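Local coordinates for Lmo1076 protein (Listeria monocytogenes serovar 1/2a, PDB 5JQC) that probably hydrolyses the bacterial cell wall as a secreted autolysin, this piece of the protein comprising three SH3-like GW domains, at residues A27-A32 with G87-R92; T75-S80 with F94-K99. One frame throughout, in Å; residues are numbered along the deposited sequence.

Interaction 1 (A27-A32 with G87-R92); sequences AKVVKA and GWMDKR
The bent thioether of Met-89, modelled as selenomethionine, reaches from 87-92 toward Val-29 and Ala-32. With CG anti to the backbone N (chi1 178°), the side chain extends toward 27-32, and a bend at the last torsion (chi3 56°) brings CE to Val-29. The two side chains cross obliquely, and Met-89 CE meets both valine branches, lying 4.0 Å from Val-29 CG1 and 4.2 Å from Val-29 CG2. One bond back, Met-89 SE lies 4.1 Å from Ala-32 CB, the methyl that the turn after strand 19-29 directs at it. The contact is thus small, buried and wholly apolar, without a hydrogen bond between the segments.

After Asp-90 the strand passes into a 3-10 segment, where Asp-90 and Arg-92 bond to each other. Asp-90 OD1 accepts from Arg-92 N at 3.2 Å, an Asx turn, and from Arg-92 NE at 3.3 Å, both donors lying over the same face of the carboxylate. Arg-92 NH2 completes a side-on salt bridge to Asp-90 OD2 at 2.6 Å, so the guanidinium holds one oxygen with each of two nitrogens.

Strands 19-29 and 84-90 are not neighbours in the sheet: 62-71 and 74-81 run between them, and strand 94-96 flanks 19-29, bringing Phe-94 against both Val-29 and Met-89.

Interaction 2 (T75-S80 with F94-K99); sequences TWVQFS and FVYYPK
This contact lies in the core of the first GW domain, an SH3-like fold, where strand 74-81 faces the short strand 94-96. The axes of 75-80 and 94-96 pass 11.0 Å apart at 74°, so side chains and not backbone bonds span the gap.

Phe-94 carries most of the contact, touching both Val-77 and Phe-79. Val-77 and Phe-94 approach from opposite directions, and Val-77 CG2 comes within 3.3 Å of Phe-94 CE1, a tight contact made obliquely to the ring. Further round the same ring, Phe-94 turns its edge toward the face of Phe-79 in an offset edge-to-face pair, with centroids 5.4 Å apart and planes at 61°. The closest atoms are Phe-94 CZ and Phe-79 CD1, at 3.7 Å, while Phe-94 CE2 lies 3.8 Å from Phe-79 CG. The Phe-79 ring is placed for this by a first torsion of 67°, which sets CG between the backbone N and the carbonyl carbon; Tyr-58 makes a further edge-to-face pair with it.

Tyr-96 follows Phe-94 on the strand by two residues, and the CB of Phe-94 lies in the plane of the tyrosine ring, at its edge. The tyrosine reaches across to the other valine branch. Its hydroxyl is hydrogen-bonded to Glu-68 on strand 62-71, and the same oxygen, Tyr-96 OH, lies 3.5 Å from Val-77 CG1.

In the fold
Interactions 1 and 2 have centres about 7 Å apart and form one continuous apolar core in the first of the three GW domains. Their segments alternate along the chain and are tied by backbone hydrogen bonds: Lys-91 N to Thr-75 O and Lys-28 O to Val-95 N, each probable at 2.8 Å. The first joins strand 74-81 to the residue following strand 84-90, the second 19-29 to 94-96, so each bond ties one side of interaction 1 to one side of interaction 2. Met-89 also packs on Phe-79, linking the two clusters. The side chains of Val-29 and Tyr-96 each lie about 9 Å from a bound PEG, probably from the crystallisation liquor.

Interaction 1 (A27-A32 with G87-R92)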
ATOM      1  N   ALA A  27       9.489 -15.998   9.727  1.00 59.49           N
ATOM      2  CA  ALA A  27       8.860 -17.280   9.469  1.00 59.79           C
ATOM      3  C   ALA A  27       8.089 -17.708  10.703  1.00 66.20           C
ATOM      4  O   ALA A  27       8.316 -17.208  11.811  1.00 67.39           O
ATOM      5  CB  ALA A  27       9.893 -18.340   9.088  1.00 60.51           C
ATOM      6  N   LYS A  28       7.178 -18.651  10.493  1.00 69.24           N
ATOM      7  CA  LYS A  28       6.450 -19.303  11.567  1.00 70.16           C
ATOM      8  C   LYS A  28       6.858 -20.767  11.620  1.00 72.26           C
ATOM      9  O   LYS A  28       6.773 -21.475  10.609  1.00 74.32           O
ATOM     10  CB  LYS A  28       4.932 -19.193  11.369  1.00 69.51           C
ATOM     11  CG  LYS A  28       4.154 -19.519  12.629  1.00 71.76           C
ATOM     12  CD  LYS A  28       2.661 -19.324  12.458  1.00 77.48           C
ATOM     13  CE  LYS A  28       2.037 -20.462  11.677  1.00 78.67           C
ATOM     14  NZ  LYS A  28       0.556 -20.319  11.604  1.00 79.14           N
ATOM     15  N   VAL A  29       7.298 -21.215  12.795  1.00 69.72           N
ATOM     16  CA  VAL A  29       7.513 -22.639  13.035  1.00 71.89           C
ATOM     17  C   VAL A  29       6.175 -23.369  12.974  1.00 69.42           C
ATOM     18  O   VAL A  29       5.209 -22.987  13.644  1.00 76.39           O
ATOM     19  CB  VAL A  29       8.206 -22.850  14.389  1.00 74.79           C
ATOM     20  CG1 VAL A  29       8.421 -24.313  14.654  1.00 75.68           C
ATOM     21  CG2 VAL A  29       9.535 -22.087  14.447  1.00 78.26           C
ATOM     22  N   VAL A  30       6.110 -24.425  12.168  1.00 66.75           N
ATOM     23  CA  VAL A  30       4.872 -25.170  11.958  1.00 69.69           C
ATOM     24  C   VAL A  30       5.171 -26.663  12.039  1.00 76.30           C
ATOM     25  O   VAL A  30       6.046 -27.159  11.316  1.00 79.16           O
ATOM     26  CB  VAL A  30       4.227 -24.831  10.605  1.00 65.82           C
ATOM     27  CG1 VAL A  30       2.993 -25.703  10.374  1.00 61.02           C
ATOM     28  CG2 VAL A  30       3.877 -23.358  10.545  1.00 66.08           C
ATOM     29  N   LYS A  31       4.439 -27.375  12.903  1.00 73.07           N
ATOM     30  CA  LYS A  31       4.478 -28.837  12.997  1.00 69.03           C
ATOM     31  C   LYS A  31       5.915 -29.342  13.056  1.00 73.50           C
ATOM     32  O   LYS A  31       6.347 -30.173  12.255  1.00 71.85           O
ATOM     33  CB  LYS A  31       3.722 -29.481  11.833  1.00 58.63           C
ATOM     34  N   ALA A  32       6.658 -28.806  14.026  1.00 74.32           N
ATOM     35  CA  ALA A  32       8.081 -29.074  14.170  1.00 74.60           C
ATOM     36  C   ALA A  32       8.382 -29.985  15.354  1.00 80.72           C
ATOM     37  O   ALA A  32       9.469 -29.925  15.931  1.00 80.07           O
ATOM     38  CB  ALA A  32       8.861 -27.770  14.305  1.00 73.15           C
ATOM     39  N   GLY A  87      18.881 -21.525  17.996  1.00 85.68           N
ATOM     40  CA  GLY A  87      19.784 -22.521  17.439  1.00 80.71           C
ATOM     41  C   GLY A  87      19.492 -22.722  15.961  1.00 77.06           C
ATOM     42  O   GLY A  87      19.043 -21.801  15.274  1.00 79.34           O
ATOM     43  N   TRP A  88      19.749 -23.943  15.501  1.00 70.12           N
ATOM     44  CA  TRP A  88      19.519 -24.338  14.119  1.00 64.65           C
ATOM     45  C   TRP A  88      18.494 -25.454  14.055  1.00 65.20           C
ATOM     46  O   TRP A  88      18.495 -26.357  14.894  1.00 69.94           O
ATOM     47  CB  TRP A  88      20.789 -24.829  13.461  1.00 59.01           C
ATOM     48  CG  TRP A  88      21.836 -23.833  13.437  1.00 61.66           C
ATOM     49  CD1 TRP A  88      22.523 -23.339  14.503  1.00 63.68           C
ATOM     50  CD2 TRP A  88      22.363 -23.190  12.279  1.00 60.56           C
ATOM     51  NE1 TRP A  88      23.448 -22.421  14.078  1.00 67.54           N
ATOM     52  CE2 TRP A  88      23.373 -22.314  12.714  1.00 64.98           C
ATOM     53  CE3 TRP A  88      22.078 -23.271  10.912  1.00 61.68           C
ATOM     54  CZ2 TRP A  88      24.102 -21.518  11.831  1.00 64.01           C
ATOM     55  CZ3 TRP A  88      22.806 -22.485  10.035  1.00 63.74           C
ATOM     56  CH2 TRP A  88      23.809 -21.622  10.498  1.00 63.29           C
HETATM   57  N   MSE A  89      17.653 -25.407  13.030  1.00 66.99           N
HETATM   58  CA  MSE A  89      16.653 -26.444  12.810  1.00 68.40           C
HETATM   59  C   MSE A  89      16.406 -26.630  11.313  1.00 62.72           C
HETATM   60  O   MSE A  89      16.602 -25.697  10.520  1.00 61.41           O
HETATM   61  CB  MSE A  89      15.359 -26.090  13.553  1.00 83.69           C
HETATM   62  CG  MSE A  89      14.222 -27.089  13.362  1.00 93.99           C
HETATM   63 SE   MSE A  89      12.869 -27.071  14.780  1.00106.79          SE
HETATM   64  CE  MSE A  89      12.320 -25.184  14.742  1.00110.90           C
ATOM     65  N   ASP A  90      16.039 -27.859  10.946  1.00 61.62           N
ATOM     66  CA  ASP A  90      15.654 -28.196   9.583  1.00 56.25           C
ATOM     67  C   ASP A  90      14.750 -27.116   9.011  1.00 55.53           C
ATOM     68  O   ASP A  90      13.721 -26.775   9.601  1.00 58.53           O
ATOM     69  CB  ASP A  90      14.927 -29.553   9.586  1.00 59.67           C
ATOM     70  CG  ASP A  90      14.960 -30.264   8.238  1.00 62.61           C
ATOM     71  OD1 ASP A  90      14.852 -29.623   7.169  1.00 64.67           O
ATOM     72  OD2 ASP A  90      15.092 -31.502   8.251  1.00 71.78           O
ATOM     73  N   LYS A  91      15.139 -26.588   7.849  1.00 56.61           N
ATOM     74  CA  LYS A  91      14.349 -25.551   7.186  1.00 53.61           C
ATOM     75  C   LYS A  91      12.901 -25.978   6.976  1.00 56.18           C
ATOM     76  O   LYS A  91      11.999 -25.128   6.965  1.00 58.92           O
ATOM     77  CB  LYS A  91      15.002 -25.192   5.851  1.00 50.64           C
ATOM     78  CG  LYS A  91      14.294 -24.108   5.079  1.00 55.39           C
ATOM     79  CD  LYS A  91      15.135 -23.717   3.896  1.00 58.00           C
ATOM     80  CE  LYS A  91      14.577 -22.496   3.221  1.00 57.80           C
ATOM     81  NZ  LYS A  91      15.469 -22.085   2.105  1.00 58.20           N
ATOM     82  N   ARG A  92      12.654 -27.282   6.825  1.00 55.44           N
ATOM     83  CA  ARG A  92      11.298 -27.781   6.604  1.00 52.55           C
ATOM     84  C   ARG A  92      10.396 -27.550   7.809  1.00 53.05           C
ATOM     85  O   ARG A  92       9.170 -27.533   7.663  1.00 55.18           O
ATOM     86  CB  ARG A  92      11.330 -29.275   6.259  1.00 45.17           C
ATOM     87  CG  ARG A  92      11.836 -29.613   4.853  1.00 50.35           C
ATOM     88  CD  ARG A  92      11.933 -31.135   4.660  1.00 54.90           C
ATOM     89  NE  ARG A  92      12.869 -31.704   5.628  1.00 60.18           N
ATOM     90  CZ  ARG A  92      12.938 -32.994   5.970  1.00 61.28           C
ATOM     91  NH1 ARG A  92      12.110 -33.903   5.438  1.00 56.68           N
ATOM     92  NH2 ARG A  92      13.840 -33.370   6.873  1.00 62.07           N
TER

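Interaction 2 (T75-S80 with F94-K99)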
ATOM      1  N   THR A  75      18.813 -28.874   4.702  1.00 50.56           N
ATOM      2  CA  THR A  75      19.113 -27.472   4.976  1.00 46.39           C
ATOM      3  C   THR A  75      18.696 -27.141   6.399  1.00 50.71           C
ATOM      4  O   THR A  75      17.557 -27.405   6.787  1.00 53.92           O
ATOM      5  CB  THR A  75      18.388 -26.539   4.001  1.00 50.15           C
ATOM      6  OG1 THR A  75      18.882 -26.771   2.677  1.00 53.56           O
ATOM      7  CG2 THR A  75      18.633 -25.081   4.364  1.00 54.38           C
ATOM      8  N   TRP A  76      19.627 -26.584   7.174  1.00 52.80           N
ATOM      9  CA  TRP A  76      19.358 -26.123   8.531  1.00 55.02           C
ATOM     10  C   TRP A  76      19.436 -24.600   8.577  1.00 54.46           C
ATOM     11  O   TRP A  76      20.315 -24.003   7.948  1.00 59.25           O
ATOM     12  CB  TRP A  76      20.350 -26.765   9.523  1.00 54.74           C
ATOM     13  CG  TRP A  76      19.890 -28.133   9.893  1.00 56.51           C
ATOM     14  CD1 TRP A  76      19.160 -28.482  10.993  1.00 58.04           C
ATOM     15  CD2 TRP A  76      20.046 -29.328   9.120  1.00 53.43           C
ATOM     16  NE1 TRP A  76      18.870 -29.820  10.964  1.00 55.84           N
ATOM     17  CE2 TRP A  76      19.405 -30.365   9.826  1.00 53.35           C
ATOM     18  CE3 TRP A  76      20.681 -29.625   7.908  1.00 53.86           C
ATOM     19  CZ2 TRP A  76      19.388 -31.681   9.367  1.00 51.50           C
ATOM     20  CZ3 TRP A  76      20.656 -30.931   7.453  1.00 53.97           C
ATOM     21  CH2 TRP A  76      20.013 -31.943   8.180  1.00 52.11           C
ATOM     22  N   VAL A  77      18.515 -23.974   9.316  1.00 53.16           N
ATOM     23  CA  VAL A  77      18.456 -22.519   9.412  1.00 54.63           C
ATOM     24  C   VAL A  77      18.551 -22.085  10.875  1.00 58.26           C
ATOM     25  O   VAL A  77      17.981 -22.719  11.769  1.00 59.96           O
ATOM     26  CB  VAL A  77      17.173 -21.958   8.743  1.00 51.24           C
ATOM     27  CG1 VAL A  77      17.054 -22.469   7.315  1.00 45.31           C
ATOM     28  CG2 VAL A  77      15.920 -22.293   9.528  1.00 49.64           C
ATOM     29  N   GLN A  78      19.282 -20.991  11.113  1.00 57.26           N
ATOM     30  CA  GLN A  78      19.446 -20.425  12.453  1.00 59.33           C
ATOM     31  C   GLN A  78      18.341 -19.411  12.723  1.00 59.58           C
ATOM     32  O   GLN A  78      18.325 -18.336  12.116  1.00 57.76           O
ATOM     33  CB  GLN A  78      20.817 -19.751  12.611  1.00 57.65           C
ATOM     34  CG  GLN A  78      21.020 -19.091  13.973  1.00 56.95           C
ATOM     35  CD  GLN A  78      22.189 -18.114  14.015  1.00 63.74           C
ATOM     36  OE1 GLN A  78      22.243 -17.164  13.240  1.00 68.91           O
ATOM     37  NE2 GLN A  78      23.126 -18.346  14.927  1.00 63.95           N
ATOM     38  N   PHE A  79      17.439 -19.740  13.645  1.00 63.54           N
ATOM     39  CA  PHE A  79      16.296 -18.905  13.972  1.00 66.08           C
ATOM     40  C   PHE A  79      16.435 -18.320  15.370  1.00 75.25           C
ATOM     41  O   PHE A  79      17.146 -18.855  16.226  1.00 79.89           O
ATOM     42  CB  PHE A  79      14.988 -19.688  13.907  1.00 71.30           C
ATOM     43  CG  PHE A  79      14.867 -20.750  14.966  1.00 72.31           C
ATOM     44  CD1 PHE A  79      15.659 -21.889  14.922  1.00 69.07           C
ATOM     45  CD2 PHE A  79      13.955 -20.619  16.000  1.00 72.27           C
ATOM     46  CE1 PHE A  79      15.552 -22.859  15.889  1.00 67.19           C
ATOM     47  CE2 PHE A  79      13.842 -21.601  16.970  1.00 68.87           C
ATOM     48  CZ  PHE A  79      14.646 -22.717  16.910  1.00 68.81           C
ATOM     49  N   SER A  80      15.701 -17.230  15.601  1.00 74.56           N
ATOM     50  CA  SER A  80      15.723 -16.501  16.861  1.00 76.62           C
ATOM     51  C   SER A  80      14.303 -16.171  17.293  1.00 74.95           C
ATOM     52  O   SER A  80      13.480 -15.737  16.479  1.00 72.57           O
ATOM     53  CB  SER A  80      16.524 -15.208  16.728  1.00 82.26           C
ATOM     54  OG  SER A  80      15.831 -14.280  15.904  1.00 83.80           O
ATOM     55  N   PHE A  94       9.762 -24.837   9.079  1.00 61.57           N
ATOM     56  CA  PHE A  94       9.342 -23.434   9.074  1.00 59.48           C
ATOM     57  C   PHE A  94       8.505 -23.095   7.842  1.00 59.98           C
ATOM     58  O   PHE A  94       8.720 -23.643   6.757  1.00 59.98           O
ATOM     59  CB  PHE A  94      10.543 -22.455   9.089  1.00 58.28           C
ATOM     60  CG  PHE A  94      11.529 -22.678  10.205  1.00 61.96           C
ATOM     61  CD1 PHE A  94      12.506 -23.656  10.107  1.00 59.87           C
ATOM     62  CD2 PHE A  94      11.513 -21.863  11.327  1.00 61.87           C
ATOM     63  CE1 PHE A  94      13.426 -23.833  11.132  1.00 62.67           C
ATOM     64  CE2 PHE A  94      12.427 -22.035  12.347  1.00 58.68           C
ATOM     65  CZ  PHE A  94      13.383 -23.016  12.251  1.00 63.00           C
ATOM     66  N   VAL A  95       7.587 -22.133   8.012  1.00 60.88           N
ATOM     67  CA  VAL A  95       6.875 -21.481   6.908  1.00 60.22           C
ATOM     68  C   VAL A  95       7.323 -20.020   6.838  1.00 61.34           C
ATOM     69  O   VAL A  95       7.021 -19.226   7.740  1.00 63.37           O
ATOM     70  CB  VAL A  95       5.354 -21.569   7.070  1.00 60.31           C
ATOM     71  CG1 VAL A  95       4.664 -20.869   5.915  1.00 59.42           C
ATOM     72  CG2 VAL A  95       4.905 -23.032   7.128  1.00 61.69           C
ATOM     73  N   TYR A  96       8.041 -19.662   5.771  1.00 58.42           N
ATOM     74  CA  TYR A  96       8.530 -18.297   5.618  1.00 57.79           C
ATOM     75  C   TYR A  96       7.394 -17.375   5.197  1.00 64.07           C
ATOM     76  O   TYR A  96       6.578 -17.724   4.335  1.00 64.16           O
ATOM     77  CB  TYR A  96       9.641 -18.212   4.567  1.00 52.60           C
ATOM     78  CG  TYR A  96      10.990 -18.752   4.977  1.00 53.38           C
ATOM     79  CD1 TYR A  96      11.116 -19.708   5.981  1.00 51.92           C
ATOM     80  CD2 TYR A  96      12.147 -18.303   4.347  1.00 56.46           C
ATOM     81  CE1 TYR A  96      12.355 -20.198   6.343  1.00 55.17           C
ATOM     82  CE2 TYR A  96      13.397 -18.783   4.703  1.00 54.81           C
ATOM     83  CZ  TYR A  96      13.497 -19.729   5.704  1.00 57.79           C
ATOM     84  OH  TYR A  96      14.734 -20.219   6.067  1.00 61.26           O
ATOM     85  N   TYR A  97       7.355 -16.183   5.803  1.00 59.62           N
ATOM     86  CA  TYR A  97       6.431 -15.155   5.347  1.00 56.70           C
ATOM     87  C   TYR A  97       6.979 -14.479   4.091  1.00 55.02           C
ATOM     88  O   TYR A  97       8.167 -14.153   4.026  1.00 65.01           O
ATOM     89  CB  TYR A  97       6.214 -14.105   6.424  1.00 57.18           C
ATOM     90  CG  TYR A  97       5.407 -14.570   7.614  1.00 61.47           C
ATOM     91  CD1 TYR A  97       4.029 -14.731   7.529  1.00 64.97           C
ATOM     92  CD2 TYR A  97       6.017 -14.805   8.834  1.00 61.27           C
ATOM     93  CE1 TYR A  97       3.291 -15.138   8.628  1.00 63.00           C
ATOM     94  CE2 TYR A  97       5.285 -15.212   9.932  1.00 64.10           C
ATOM     95  CZ  TYR A  97       3.931 -15.376   9.826  1.00 63.12           C
ATOM     96  OH  TYR A  97       3.227 -15.790  10.930  1.00 66.97           O
ATOM     97  N   PRO A  98       6.146 -14.268   3.084  1.00 51.85           N
ATOM     98  CA  PRO A  98       6.568 -13.466   1.936  1.00 52.83           C
ATOM     99  C   PRO A  98       6.699 -12.014   2.350  1.00 53.96           C
ATOM    100  O   PRO A  98       6.072 -11.567   3.312  1.00 58.66           O
ATOM    101  CB  PRO A  98       5.412 -13.651   0.951  1.00 50.02           C
ATOM    102  CG  PRO A  98       4.233 -13.780   1.862  1.00 48.27           C
ATOM    103  CD  PRO A  98       4.726 -14.638   2.998  1.00 51.27           C
ATOM    104  N   LYS A  99       7.514 -11.268   1.609  1.00 54.70           N
ATOM    105  CA  LYS A  99       7.691  -9.840   1.852  1.00 52.28           C
ATOM    106  C   LYS A  99       6.984  -9.029   0.772  1.00 53.05           C
ATOM    107  O   LYS A  99       6.892  -9.458  -0.384  1.00 53.93           O
ATOM    108  CB  LYS A  99       9.176  -9.465   1.885  1.00 54.43           C
ATOM    109  CG  LYS A  99       9.998 -10.137   2.997  1.00 53.90           C
ATOM    110  CD  LYS A  99      11.493  -9.839   2.823  1.00 50.25           C
ATOM    111  CE  LYS A  99      12.327 -10.374   3.979  1.00 52.17           C
ATOM    112  NZ  LYS A  99      13.776 -10.109   3.781  1.00 58.22           N
TER